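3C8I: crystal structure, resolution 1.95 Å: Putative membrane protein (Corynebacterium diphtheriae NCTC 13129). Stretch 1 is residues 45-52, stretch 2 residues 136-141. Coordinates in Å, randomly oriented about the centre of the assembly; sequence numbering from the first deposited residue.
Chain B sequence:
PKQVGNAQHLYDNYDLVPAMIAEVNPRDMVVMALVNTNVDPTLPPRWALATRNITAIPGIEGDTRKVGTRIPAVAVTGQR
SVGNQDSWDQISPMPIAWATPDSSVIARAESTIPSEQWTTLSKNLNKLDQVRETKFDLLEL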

ATOM      1  N   PRO B  45      13.284 -11.187 -23.049  1.00 34.00           N
ATOM      2  CA  PRO B  45      12.915 -10.794 -21.700  1.00 33.67           C
ATOM      3  C   PRO B  45      14.086 -10.280 -20.874  1.00 33.65           C
ATOM      4  O   PRO B  45      15.248 -10.692 -21.069  1.00 31.46           O
ATOM      5  CB  PRO B  45      12.351 -12.078 -21.086  1.00 33.99           C
ATOM      6  CG  PRO B  45      12.894 -13.197 -21.911  1.00 35.12           C
ATOM      7  CD  PRO B  45      13.172 -12.643 -23.271  1.00 34.49           C
ATOM      8  N   ARG B  46      13.759  -9.374 -19.969  1.00 32.77           N
ATOM      9  CA  ARG B  46      14.705  -8.822 -19.046  1.00 33.86           C
ATOM     10  C   ARG B  46      14.359  -9.389 -17.678  1.00 33.17           C
ATOM     11  O   ARG B  46      13.445  -8.896 -16.992  1.00 31.22           O
ATOM     12  CB  ARG B  46      14.611  -7.308 -19.064  1.00 34.04           C
ATOM     13  CG  ARG B  46      15.638  -6.675 -18.179  1.00 37.16           C
ATOM     14  CD  ARG B  46      16.035  -5.291 -18.679  1.00 39.83           C
ATOM     15  NE  ARG B  46      17.230  -5.347 -19.491  1.00 43.34           N
ATOM     16  CZ  ARG B  46      18.453  -5.582 -19.023  1.00 47.20           C
ATOM     17  NH1 ARG B  46      18.665  -5.811 -17.718  1.00 49.02           N
ATOM     18  NH2 ARG B  46      19.478  -5.608 -19.874  1.00 47.13           N
ATOM     19  N   TRP B  47      15.048 -10.466 -17.305  1.00 31.98           N
ATOM     20  CA  TRP B  47      14.622 -11.242 -16.148  1.00 32.16           C
ATOM     21  C   TRP B  47      14.953 -10.558 -14.841  1.00 31.09           C
ATOM     22  O   TRP B  47      15.980  -9.913 -14.708  1.00 31.32           O
ATOM     23  CB  TRP B  47      15.229 -12.647 -16.157  1.00 32.86           C
ATOM     24  CG  TRP B  47      14.739 -13.518 -17.274  1.00 34.04           C
ATOM     25  CD1 TRP B  47      15.497 -14.070 -18.267  1.00 34.83           C
ATOM     26  CD2 TRP B  47      13.389 -13.945 -17.520  1.00 34.23           C
ATOM     27  NE1 TRP B  47      14.703 -14.807 -19.114  1.00 35.34           N
ATOM     28  CE2 TRP B  47      13.409 -14.751 -18.676  1.00 35.72           C
ATOM     29  CE3 TRP B  47      12.174 -13.723 -16.884  1.00 35.07           C
ATOM     30  CZ2 TRP B  47      12.257 -15.328 -19.205  1.00 35.85           C
ATOM     31  CZ3 TRP B  47      11.031 -14.304 -17.409  1.00 35.42           C
ATOM     32  CH2 TRP B  47      11.087 -15.102 -18.549  1.00 34.19           C
ATOM     33  N   ALA B  48      14.072 -10.736 -13.871  1.00 29.99           N
ATOM     34  CA  ALA B  48      14.263 -10.236 -12.524  1.00 30.38           C
ATOM     35  C   ALA B  48      13.577 -11.166 -11.516  1.00 29.90           C
ATOM     36  O   ALA B  48      12.718 -11.996 -11.881  1.00 29.65           O
ATOM     37  CB  ALA B  48      13.728  -8.799 -12.395  1.00 28.88           C
ATOM     38  N   LEU B  49      13.972 -11.016 -10.264  1.00 29.74           N
ATOM     39  CA  LEU B  49      13.394 -11.741  -9.146  1.00 29.96           C
ATOM     40  C   LEU B  49      12.544 -10.771  -8.348  1.00 30.10           C
ATOM     41  O   LEU B  49      12.998  -9.673  -8.007  1.00 30.11           O
ATOM     42  CB  LEU B  49      14.505 -12.309  -8.258  1.00 30.44           C
ATOM     43  CG  LEU B  49      15.527 -13.171  -9.009  1.00 30.10           C
ATOM     44  CD1 LEU B  49      16.749 -13.440  -8.141  1.00 32.06           C
ATOM     45  CD2 LEU B  49      14.852 -14.479  -9.547  1.00 29.01           C
ATOM     46  N   ALA B  50      11.308 -11.168  -8.056  1.00 29.46           N
ATOM     47  CA  ALA B  50      10.388 -10.336  -7.282  1.00 29.76           C
ATOM     48  C   ALA B  50       9.930 -11.143  -6.086  1.00 30.13           C
ATOM     49  O   ALA B  50       9.496 -12.271  -6.244  1.00 32.23           O
ATOM     50  CB  ALA B  50       9.166  -9.907  -8.164  1.00 28.08           C
ATOM     51  N   THR B  51       9.984 -10.578  -4.893  1.00 29.98           N
ATOM     52  CA  THR B  51       9.511 -11.287  -3.727  1.00 29.65           C
ATOM     53  C   THR B  51       8.263 -10.683  -3.116  1.00 29.47           C
ATOM     54  O   THR B  51       7.952  -9.500  -3.300  1.00 28.23           O
ATOM     55  CB  THR B  51      10.613 -11.415  -2.623  1.00 29.80           C
ATOM     56  OG1 THR B  51      11.042 -10.114  -2.222  1.00 32.74           O
ATOM     57  CG2 THR B  51      11.794 -12.312  -3.088  1.00 31.10           C
ATOM     58  N   ARG B  52       7.541 -11.511  -2.371  1.00 29.27           N
ATOM     59  CA  ARG B  52       6.324 -11.092  -1.716  1.00 29.63           C
ATOM     60  C   ARG B  52       6.063 -11.922  -0.477  1.00 29.32           C
ATOM     61  O   ARG B  52       6.135 -13.144  -0.513  1.00 27.76           O
ATOM     62  CB  ARG B  52       5.137 -11.260  -2.662  1.00 29.58           C
ATOM     63  CG  ARG B  52       3.822 -10.823  -2.093  1.00 29.50           C
ATOM     64  CD  ARG B  52       2.684 -10.965  -3.115  1.00 29.10           C
ATOM     65  NE  ARG B  52       1.409 -10.510  -2.565  1.00 29.47           N
ATOM     66  CZ  ARG B  52       0.360 -10.110  -3.278  1.00 27.27           C
ATOM     67  NH1 ARG B  52       0.402 -10.148  -4.603  1.00 27.57           N
ATOM     68  NH2 ARG B  52      -0.757  -9.696  -2.661  1.00 27.02           N
ATOM     69  N   PHE B 136      12.200  -2.018  -4.039  1.00 36.44           N
ATOM     70  CA  PHE B 136      10.849  -2.504  -4.341  1.00 35.99           C
ATOM     71  C   PHE B 136      10.745  -4.042  -4.401  1.00 35.78           C
ATOM     72  O   PHE B 136       9.821  -4.583  -5.011  1.00 35.54           O
ATOM     73  CB  PHE B 136      10.338  -1.909  -5.657  1.00 34.69           C
ATOM     74  CG  PHE B 136      10.287  -0.407  -5.673  1.00 34.51           C
ATOM     75  CD1 PHE B 136       9.774   0.303  -4.580  1.00 34.53           C
ATOM     76  CD2 PHE B 136      10.786   0.306  -6.761  1.00 33.83           C
ATOM     77  CE1 PHE B 136       9.737   1.697  -4.592  1.00 33.96           C
ATOM     78  CE2 PHE B 136      10.739   1.697  -6.793  1.00 34.73           C
ATOM     79  CZ  PHE B 136      10.216   2.397  -5.705  1.00 34.54           C
ATOM     80  N   ASP B 137      11.687  -4.730  -3.769  1.00 35.77           N
ATOM     81  CA  ASP B 137      11.724  -6.200  -3.760  1.00 35.43           C
ATOM     82  C   ASP B 137      11.760  -6.780  -5.186  1.00 34.90           C
ATOM     83  O   ASP B 137      11.067  -7.749  -5.517  1.00 35.02           O
ATOM     84  CB  ASP B 137      10.564  -6.732  -2.905  1.00 35.69           C
ATOM     85  CG  ASP B 137      10.742  -6.410  -1.410  1.00 39.47           C
ATOM     86  OD1 ASP B 137      11.899  -6.145  -0.991  1.00 41.64           O
ATOM     87  OD2 ASP B 137       9.738  -6.437  -0.667  1.00 41.46           O
ATOM     88  N   LEU B 138      12.586  -6.160  -6.026  1.00 34.18           N
ATOM     89  CA  LEU B 138      12.767  -6.555  -7.407  1.00 34.46           C
ATOM     90  C   LEU B 138      14.245  -6.396  -7.734  1.00 34.50           C
ATOM     91  O   LEU B 138      14.813  -5.314  -7.577  1.00 34.25           O
ATOM     92  CB  LEU B 138      11.899  -5.695  -8.337  1.00 33.76           C
ATOM     93  CG  LEU B 138      11.844  -6.035  -9.827  1.00 33.40           C
ATOM     94  CD1 LEU B 138      11.093  -7.304 -10.069  1.00 32.92           C
ATOM     95  CD2 LEU B 138      11.163  -4.878 -10.626  1.00 35.10           C
ATOM     96  N   LEU B 139      14.872  -7.486  -8.140  1.00 34.78           N
ATOM     97  CA  LEU B 139      16.311  -7.509  -8.453  1.00 35.76           C
ATOM     98  C   LEU B 139      16.487  -8.046  -9.863  1.00 36.17           C
ATOM     99  O   LEU B 139      16.123  -9.181 -10.143  1.00 34.86           O
ATOM    100  CB  LEU B 139      17.064  -8.417  -7.464  1.00 35.75           C
ATOM    101  CG  LEU B 139      18.600  -8.507  -7.549  1.00 35.50           C
ATOM    102  CD1 LEU B 139      19.235  -7.238  -6.997  1.00 36.13           C
ATOM    103  CD2 LEU B 139      19.150  -9.755  -6.816  1.00 35.92           C
ATOM    104  N   GLU B 140      17.047  -7.240 -10.752  1.00 37.33           N
ATOM    105  CA  GLU B 140      17.312  -7.712 -12.096  1.00 39.06           C
ATOM    106  C   GLU B 140      18.445  -8.731 -12.069  1.00 39.18           C
ATOM    107  O   GLU B 140      19.384  -8.597 -11.291  1.00 38.90           O
ATOM    108  CB  GLU B 140      17.560  -6.548 -13.074  1.00 39.22           C
ATOM    109  CG  GLU B 140      16.222  -5.892 -13.492  1.00 41.79           C
ATOM    110  CD  GLU B 140      16.334  -4.840 -14.603  1.00 42.86           C
ATOM    111  OE1 GLU B 140      17.476  -4.465 -14.968  1.00 46.28           O
ATOM    112  OE2 GLU B 140      15.263  -4.380 -15.092  1.00 46.18           O
ATOM    113  N   LEU B 141      18.281  -9.803 -12.845  1.00 39.46           N
ATOM    114  CA  LEU B 141      19.373 -10.723 -13.121  1.00 40.22           C
ATOM    115  C   LEU B 141      20.202 -10.140 -14.261  1.00 40.58           C
ATOM    116  O   LEU B 141      21.279 -10.657 -14.573  1.00 42.45           O
ATOM    117  CB  LEU B 141      18.866 -12.120 -13.502  1.00 40.42           C
ATOM    118  CG  LEU B 141      17.979 -12.887 -12.517  1.00 41.00           C
ATOM    119  CD1 LEU B 141      17.622 -14.247 -13.097  1.00 41.52           C
ATOM    120  CD2 LEU B 141      18.661 -13.049 -11.176  1.00 42.64           C
TER

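What holds the two stretches together most firmly? Four backbone hydrogen bonds do, joining segments that run antiparallel, with 161° between the directions of strands 47-52 and 138-140. Leu 49 and Leu 139 face each other as a hydrogen-bonded pair and bond twice: Leu 49 N donates to Leu 139 O at 2.8 Å, and Leu 139 N donates to Leu 49 O at 2.9 Å, both nearly straight. Beyond this pair, Leu 141 N reaches Trp 47 O at 3.0 Å, and Thr 51 N reaches Asp 137 O at 3.1 Å. The bonds therefore involve alternate residues, Trp 47, Leu 49 and Thr 51 on one side and Asp 137, Leu 139 and Leu 141 on the other, as expected of antiparallel pairing. They use main-chain atoms alone, so no side-chain functional group takes part in them.

What happens at the residues between these bonds? Ala 48 with Glu 140 and Ala 50 with Leu 138 are non-hydrogen-bonded pairs, and their backbones come closer together: the CA atoms of Ala 48 and Glu 140 are 4.0 Å apart and those of Ala 50 and Leu 138 are 4.5 Å apart, against 5.2 Å between the CA atoms of Leu 49 and Leu 139. Here CA-H groups point at carbonyls, giving contacts of 3.2 Å from Leu 138 CA to Leu 49 O and of 3.2 Å from Ala 50 CA to Asp 137 O. Each of these two oxygens thus meets a CA-H as well as its amide partner.

Does any charged pair add to the backbone ladder? Arg 46 and Glu 140 form a salt bridge near one end of the contact, with Arg 46 NH1 3.3 Å from Glu 140 OE1. The CA-to-CB bond of Arg 46 points sideways, but the extended start of its side chain (chi1 and chi2 both t) helps bring the guanidinium nearer to Glu 140. The hydrogen bond within this bridge is weak, with an angle of 131° at the hydrogen. Both residues are exposed, a setting that suits their charges, and Glu 140 OE2 is hydrogen-bonded elsewhere in the structure.

How do the side chains pack around this framework? Ala 48, Ala 50, Leu 138 and Glu 140 share one face of the sheet. The end of Leu 138 comes nearer the other stretch than its first bond suggests, and its CD1 lies 3.8 Å from Ala 48 CB and 3.8 Å from Ala 50 CB; the two small methyls leave room for the branched leucine. Leu 49 and Leu 139 occupy the other face. Leu 49, buried and apolar, extends its side chain so that CD1 meets Leu 141 CD2 at 3.6 Å, while Leu 141 CD1 lies 4.2 Å from Trp 47 CB. In all, 552 Å² is buried between the stretches, counting both sides, with Leu 49 and Leu 141 the most heavily covered residues.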